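Possible sortase-like protein (Corynebacterium diphtheriae, PDB 5UUS) is a sortase-family protein, probably a membrane-anchored cysteine transpeptidase that acts on the sorting signals of cell-surface proteins. Local coordinates at residues M124-A137 against A146-R160. Numbering follows the deposited sequence.
With EDO (1,2-ethanediol), chain G; ACT (acetate ion), chain F.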
# COMPACT_ATOMS: atom_id res chain seq x y z
N MET A 124 0.89 -2.63 -9.26
CA MET A 124 0.43 -3.66 -10.19
C MET A 124 0.28 -3.12 -11.61
O MET A 124 0.22 -1.91 -11.80
CB MET A 124 -0.89 -4.24 -9.69
CG MET A 124 -0.65 -5.20 -8.44
SD MET A 124 -2.23 -5.67 -7.73
CE MET A 124 -2.95 -6.65 -9.05
N PRO A 125 0.19 -4.00 -12.62
CA PRO A 125 -0.01 -3.47 -13.99
C PRO A 125 -1.22 -2.53 -14.16
O PRO A 125 -2.31 -2.80 -13.65
CB PRO A 125 -0.19 -4.74 -14.82
CG PRO A 125 0.58 -5.79 -14.05
CD PRO A 125 0.36 -5.46 -12.60
N VAL A 126 -1.00 -1.43 -14.88
CA VAL A 126 -2.01 -0.41 -15.10
C VAL A 126 -2.61 -0.50 -16.52
O VAL A 126 -1.89 -0.43 -17.50
CB VAL A 126 -1.39 0.99 -14.87
CG1 VAL A 126 -2.42 2.09 -15.12
CG2 VAL A 126 -0.81 1.10 -13.44
N ASP A 127 -3.93 -0.70 -16.61
CA ASP A 127 -4.71 -0.64 -17.84
C ASP A 127 -4.44 -1.79 -18.83
O ASP A 127 -5.27 -2.09 -19.68
CB ASP A 127 -4.50 0.71 -18.58
CG ASP A 127 -5.04 1.90 -17.81
OD1 ASP A 127 -5.87 1.71 -16.90
OD2 ASP A 127 -4.65 3.04 -18.14
N SER A 128 -3.28 -2.43 -18.73
CA SER A 128 -2.96 -3.50 -19.67
C SER A 128 -3.74 -4.79 -19.35
O SER A 128 -4.30 -4.92 -18.28
CB SER A 128 -1.46 -3.77 -19.67
OG SER A 128 -0.99 -3.87 -18.35
N SER A 129 -3.80 -5.71 -20.31
CA SER A 129 -4.43 -7.01 -20.11
C SER A 129 -3.69 -8.08 -20.91
O SER A 129 -2.85 -7.76 -21.76
CB SER A 129 -5.90 -6.98 -20.51
OG SER A 129 -6.01 -6.69 -21.90
N GLY A 130 -3.98 -9.35 -20.63
CA GLY A 130 -3.43 -10.43 -21.42
C GLY A 130 -1.92 -10.47 -21.39
O GLY A 130 -1.29 -10.32 -20.35
N GLN A 131 -1.33 -10.64 -22.56
CA GLN A 131 0.11 -10.81 -22.67
C GLN A 131 0.89 -9.63 -22.13
O GLN A 131 1.93 -9.80 -21.48
CB GLN A 131 0.50 -11.06 -24.14
CG GLN A 131 1.99 -11.25 -24.35
CD GLN A 131 2.49 -12.60 -23.85
OE1 GLN A 131 3.38 -12.69 -22.99
NE2 GLN A 131 1.92 -13.67 -24.39
N GLN A 132 0.42 -8.42 -22.40
CA GLN A 132 1.19 -7.26 -21.96
C GLN A 132 1.19 -7.14 -20.45
O GLN A 132 2.19 -6.76 -19.85
CB GLN A 132 0.65 -5.99 -22.59
CG GLN A 132 1.43 -4.75 -22.19
CD GLN A 132 0.87 -3.51 -22.86
OE1 GLN A 132 -0.30 -3.48 -23.24
NE2 GLN A 132 1.72 -2.50 -23.02
N ARG A 133 0.04 -7.43 -19.84
CA ARG A 133 -0.11 -7.40 -18.38
C ARG A 133 0.84 -8.42 -17.74
O ARG A 133 1.52 -8.12 -16.74
CB ARG A 133 -1.58 -7.69 -18.02
CG ARG A 133 -1.93 -7.74 -16.54
CD ARG A 133 -3.46 -7.68 -16.40
NE ARG A 133 -3.92 -7.96 -15.04
CZ ARG A 133 -4.02 -7.06 -14.07
NH1 ARG A 133 -3.66 -5.80 -14.29
NH2 ARG A 133 -4.46 -7.41 -12.85
N TYR A 134 0.89 -9.60 -18.34
CA TYR A 134 1.75 -10.67 -17.86
C TYR A 134 3.22 -10.26 -17.93
O TYR A 134 3.96 -10.38 -16.96
CB TYR A 134 1.53 -11.94 -18.68
CG TYR A 134 2.37 -13.11 -18.21
CD1 TYR A 134 3.51 -13.50 -18.89
CD2 TYR A 134 2.02 -13.82 -17.06
CE1 TYR A 134 4.26 -14.57 -18.46
CE2 TYR A 134 2.76 -14.89 -16.62
CZ TYR A 134 3.89 -15.26 -17.32
OH TYR A 134 4.65 -16.33 -16.90
N ASP A 135 3.63 -9.78 -19.09
CA ASP A 135 5.00 -9.36 -19.28
C ASP A 135 5.38 -8.24 -18.32
O ASP A 135 6.50 -8.21 -17.80
CB ASP A 135 5.23 -8.90 -20.73
CG ASP A 135 5.05 -10.02 -21.74
OD1 ASP A 135 5.26 -11.21 -21.38
OD2 ASP A 135 4.72 -9.70 -22.90
N GLU A 136 4.45 -7.33 -18.07
CA GLU A 136 4.75 -6.25 -17.13
C GLU A 136 4.87 -6.78 -15.70
O GLU A 136 5.74 -6.35 -14.93
CB GLU A 136 3.69 -5.15 -17.20
CG GLU A 136 3.74 -4.36 -18.50
CD GLU A 136 2.61 -3.37 -18.64
OE1 GLU A 136 1.72 -3.33 -17.76
OE2 GLU A 136 2.60 -2.64 -19.65
N ALA A 137 4.01 -7.73 -15.36
CA ALA A 137 4.01 -8.31 -14.03
C ALA A 137 5.26 -9.15 -13.81
O ALA A 137 5.83 -9.18 -12.71
CB ALA A 137 2.76 -9.12 -13.82
N ALA A 146 2.41 -13.44 -11.24
CA ALA A 146 2.10 -12.94 -12.58
C ALA A 146 0.91 -13.67 -13.19
O ALA A 146 0.08 -13.05 -13.89
CB ALA A 146 3.31 -13.06 -13.48
N GLU A 147 0.81 -14.98 -12.94
CA GLU A 147 -0.31 -15.74 -13.48
C GLU A 147 -1.60 -15.35 -12.82
O GLU A 147 -2.61 -15.16 -13.50
CB GLU A 147 -0.10 -17.25 -13.33
CG GLU A 147 0.98 -17.77 -14.25
CD GLU A 147 1.14 -19.28 -14.17
OE1 GLU A 147 0.15 -19.97 -13.81
OE2 GLU A 147 2.25 -19.78 -14.45
N ARG A 148 -1.58 -15.22 -11.49
CA ARG A 148 -2.76 -14.75 -10.76
C ARG A 148 -3.22 -13.35 -11.19
O ARG A 148 -4.41 -13.09 -11.30
CB ARG A 148 -2.49 -14.75 -9.26
CG ARG A 148 -2.03 -16.07 -8.70
CD ARG A 148 -2.03 -15.98 -7.17
NE ARG A 148 -3.40 -16.08 -6.66
CZ ARG A 148 -3.76 -15.97 -5.38
NH1 ARG A 148 -5.03 -16.12 -5.05
NH2 ARG A 148 -2.86 -15.71 -4.44
N ILE A 149 -2.26 -12.47 -11.44
CA ILE A 149 -2.55 -11.11 -11.92
C ILE A 149 -3.14 -11.13 -13.32
O ILE A 149 -4.02 -10.32 -13.66
CB ILE A 149 -1.27 -10.23 -11.90
CG1 ILE A 149 -0.88 -9.91 -10.44
CG2 ILE A 149 -1.45 -8.96 -12.76
CD1 ILE A 149 0.56 -9.39 -10.28
N THR A 150 -2.70 -12.08 -14.14
CA THR A 150 -3.14 -12.09 -15.54
C THR A 150 -4.44 -12.89 -15.77
O THR A 150 -5.31 -12.43 -16.50
CB THR A 150 -2.05 -12.63 -16.47
OG1 THR A 150 -0.82 -11.94 -16.20
CG2 THR A 150 -2.43 -12.43 -17.97
N HIS A 151 -4.58 -14.05 -15.12
CA HIS A 151 -5.67 -15.00 -15.41
C HIS A 151 -6.37 -15.53 -14.18
O HIS A 151 -7.26 -16.38 -14.30
CB HIS A 151 -5.14 -16.20 -16.19
CG HIS A 151 -4.47 -15.84 -17.47
ND1 HIS A 151 -3.19 -16.25 -17.79
CD2 HIS A 151 -4.92 -15.13 -18.54
CE1 HIS A 151 -2.88 -15.79 -18.99
NE2 HIS A 151 -3.90 -15.11 -19.46
N GLY A 152 -5.95 -15.08 -13.01
CA GLY A 152 -6.43 -15.66 -11.77
C GLY A 152 -7.25 -14.71 -10.93
O GLY A 152 -7.99 -13.87 -11.46
N ASP A 153 -7.13 -14.85 -9.62
CA ASP A 153 -7.97 -14.07 -8.71
C ASP A 153 -7.75 -12.56 -8.79
O ASP A 153 -8.58 -11.78 -8.33
CB ASP A 153 -7.74 -14.56 -7.28
CG ASP A 153 -8.14 -16.02 -7.10
OD1 ASP A 153 -9.02 -16.50 -7.84
OD2 ASP A 153 -7.58 -16.68 -6.22
N TYR A 154 -6.63 -12.15 -9.35
CA TYR A 154 -6.27 -10.74 -9.42
C TYR A 154 -6.36 -10.20 -10.87
O TYR A 154 -5.89 -9.11 -11.18
CB TYR A 154 -4.87 -10.56 -8.80
CG TYR A 154 -4.93 -10.78 -7.30
CD1 TYR A 154 -4.84 -12.07 -6.76
CD2 TYR A 154 -5.16 -9.72 -6.42
CE1 TYR A 154 -4.93 -12.29 -5.38
CE2 TYR A 154 -5.26 -9.94 -5.03
CZ TYR A 154 -5.14 -11.22 -4.53
OH TYR A 154 -5.25 -11.45 -3.18
N GLU A 155 -6.99 -10.97 -11.75
CA GLU A 155 -7.10 -10.56 -13.15
C GLU A 155 -7.84 -9.22 -13.31
O GLU A 155 -7.44 -8.36 -14.09
CB GLU A 155 -7.81 -11.65 -13.97
CG GLU A 155 -8.24 -11.15 -15.36
CD GLU A 155 -8.76 -12.28 -16.25
OE1 GLU A 155 -8.86 -13.44 -15.78
OE2 GLU A 155 -9.06 -11.99 -17.44
N HIS A 156 -8.89 -9.02 -12.52
CA HIS A 156 -9.70 -7.80 -12.61
C HIS A 156 -9.08 -6.57 -11.90
O HIS A 156 -9.64 -5.48 -11.94
CB HIS A 156 -11.08 -8.07 -12.01
CG HIS A 156 -11.05 -8.27 -10.53
ND1 HIS A 156 -10.63 -9.45 -9.95
CD2 HIS A 156 -11.36 -7.44 -9.51
CE1 HIS A 156 -10.69 -9.33 -8.63
NE2 HIS A 156 -11.11 -8.11 -8.34
N VAL A 157 -7.95 -6.74 -11.23
CA VAL A 157 -7.44 -5.67 -10.37
C VAL A 157 -6.47 -4.77 -11.11
O VAL A 157 -5.35 -5.17 -11.41
CB VAL A 157 -6.75 -6.23 -9.11
CG1 VAL A 157 -6.26 -5.07 -8.22
CG2 VAL A 157 -7.70 -7.17 -8.33
N ASN A 158 -6.92 -3.56 -11.43
CA ASN A 158 -6.12 -2.55 -12.12
C ASN A 158 -5.20 -1.84 -11.12
O ASN A 158 -5.64 -1.46 -10.04
CB ASN A 158 -7.07 -1.53 -12.81
CG ASN A 158 -6.40 -0.73 -13.90
OD1 ASN A 158 -5.17 -0.69 -14.01
ND2 ASN A 158 -7.22 -0.04 -14.71
N GLY A 159 -3.93 -1.66 -11.46
CA GLY A 159 -3.00 -0.97 -10.57
C GLY A 159 -3.36 0.48 -10.27
O GLY A 159 -2.96 1.01 -9.25
N ARG A 160 -4.09 1.14 -11.18
CA ARG A 160 -4.56 2.51 -10.92
C ARG A 160 -5.83 2.81 -11.72
O ARG A 160 -5.93 2.45 -12.89
CB ARG A 160 -3.48 3.55 -11.25
CG ARG A 160 -3.88 5.03 -10.92
CD ARG A 160 -2.70 6.01 -11.12
NE ARG A 160 -2.09 5.80 -12.43
CZ ARG A 160 -0.79 5.59 -12.64
NH1 ARG A 160 0.04 5.62 -11.61
NH2 ARG A 160 -0.33 5.36 -13.87
C1 EDO G . -6.60 -19.47 -7.71
O1 EDO G . -7.34 -19.96 -8.85
C2 EDO G . -5.32 -18.74 -8.15
O2 EDO G . -5.57 -17.36 -8.47
C ACT F . -11.23 -0.46 -15.12
O ACT F . -11.61 0.73 -14.98
OXT ACT F . -10.11 -0.70 -14.63
CH3 ACT F . -12.07 -1.50 -15.82
O HOH W 1 -6.03 3.82 -15.24
O HOH W 2 -5.50 -10.11 -18.21
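R133 reaches from helix 130-137 into the turns that follow helix 146-151 and gathers backbone carbonyls there, tying together a near-antiparallel helical hairpin (N-to-C directions 154° apart, axes of 130-137 and 146-151 8.8 Å apart at closest) in the link between strands 117-123 and 160-163 of the sortase beta-barrel. With CG anti to the backbone N (chi1 179°) and the chain extended to NE, it carries its guanidinium to the backbone of I149 and the turns beyond. NE donates to I149 O at 2.7 Å, from above the carbonyl plane. NH2 bonds V157 O at 2.8 Å and, more weakly, Y154 O at its edge, so one buried cation joins I149 to the two overlapping type I turns, G152 to E155 and Y154 to V157. I149 CG2 lies over one face of the guanidinium, offset toward the rim and 3.5 Å from R133 CZ, while E155 O sits over the opposite face. I149 also turns CD1 to A137 CB and CG1 to the CE of M124. That methionine bends at chi3, bringing CE against V157 CG1 at 3.8 Å; M124 also touches M210 of strand 204-216 and I189 of strand 188-193. Along the hairpin, Y134 CE2 packs obliquely against A146 CB; T150 OG1, in plane at the ring edge, bonds back to A146 O. Beyond M124, P125 O accepts from G159 N. Next to it the amide of N158 grips D127 twice: OD1 takes the backbone N-H of D127, and ND2 donates almost straight (174°) to D127 OD1, 3.1 Å away.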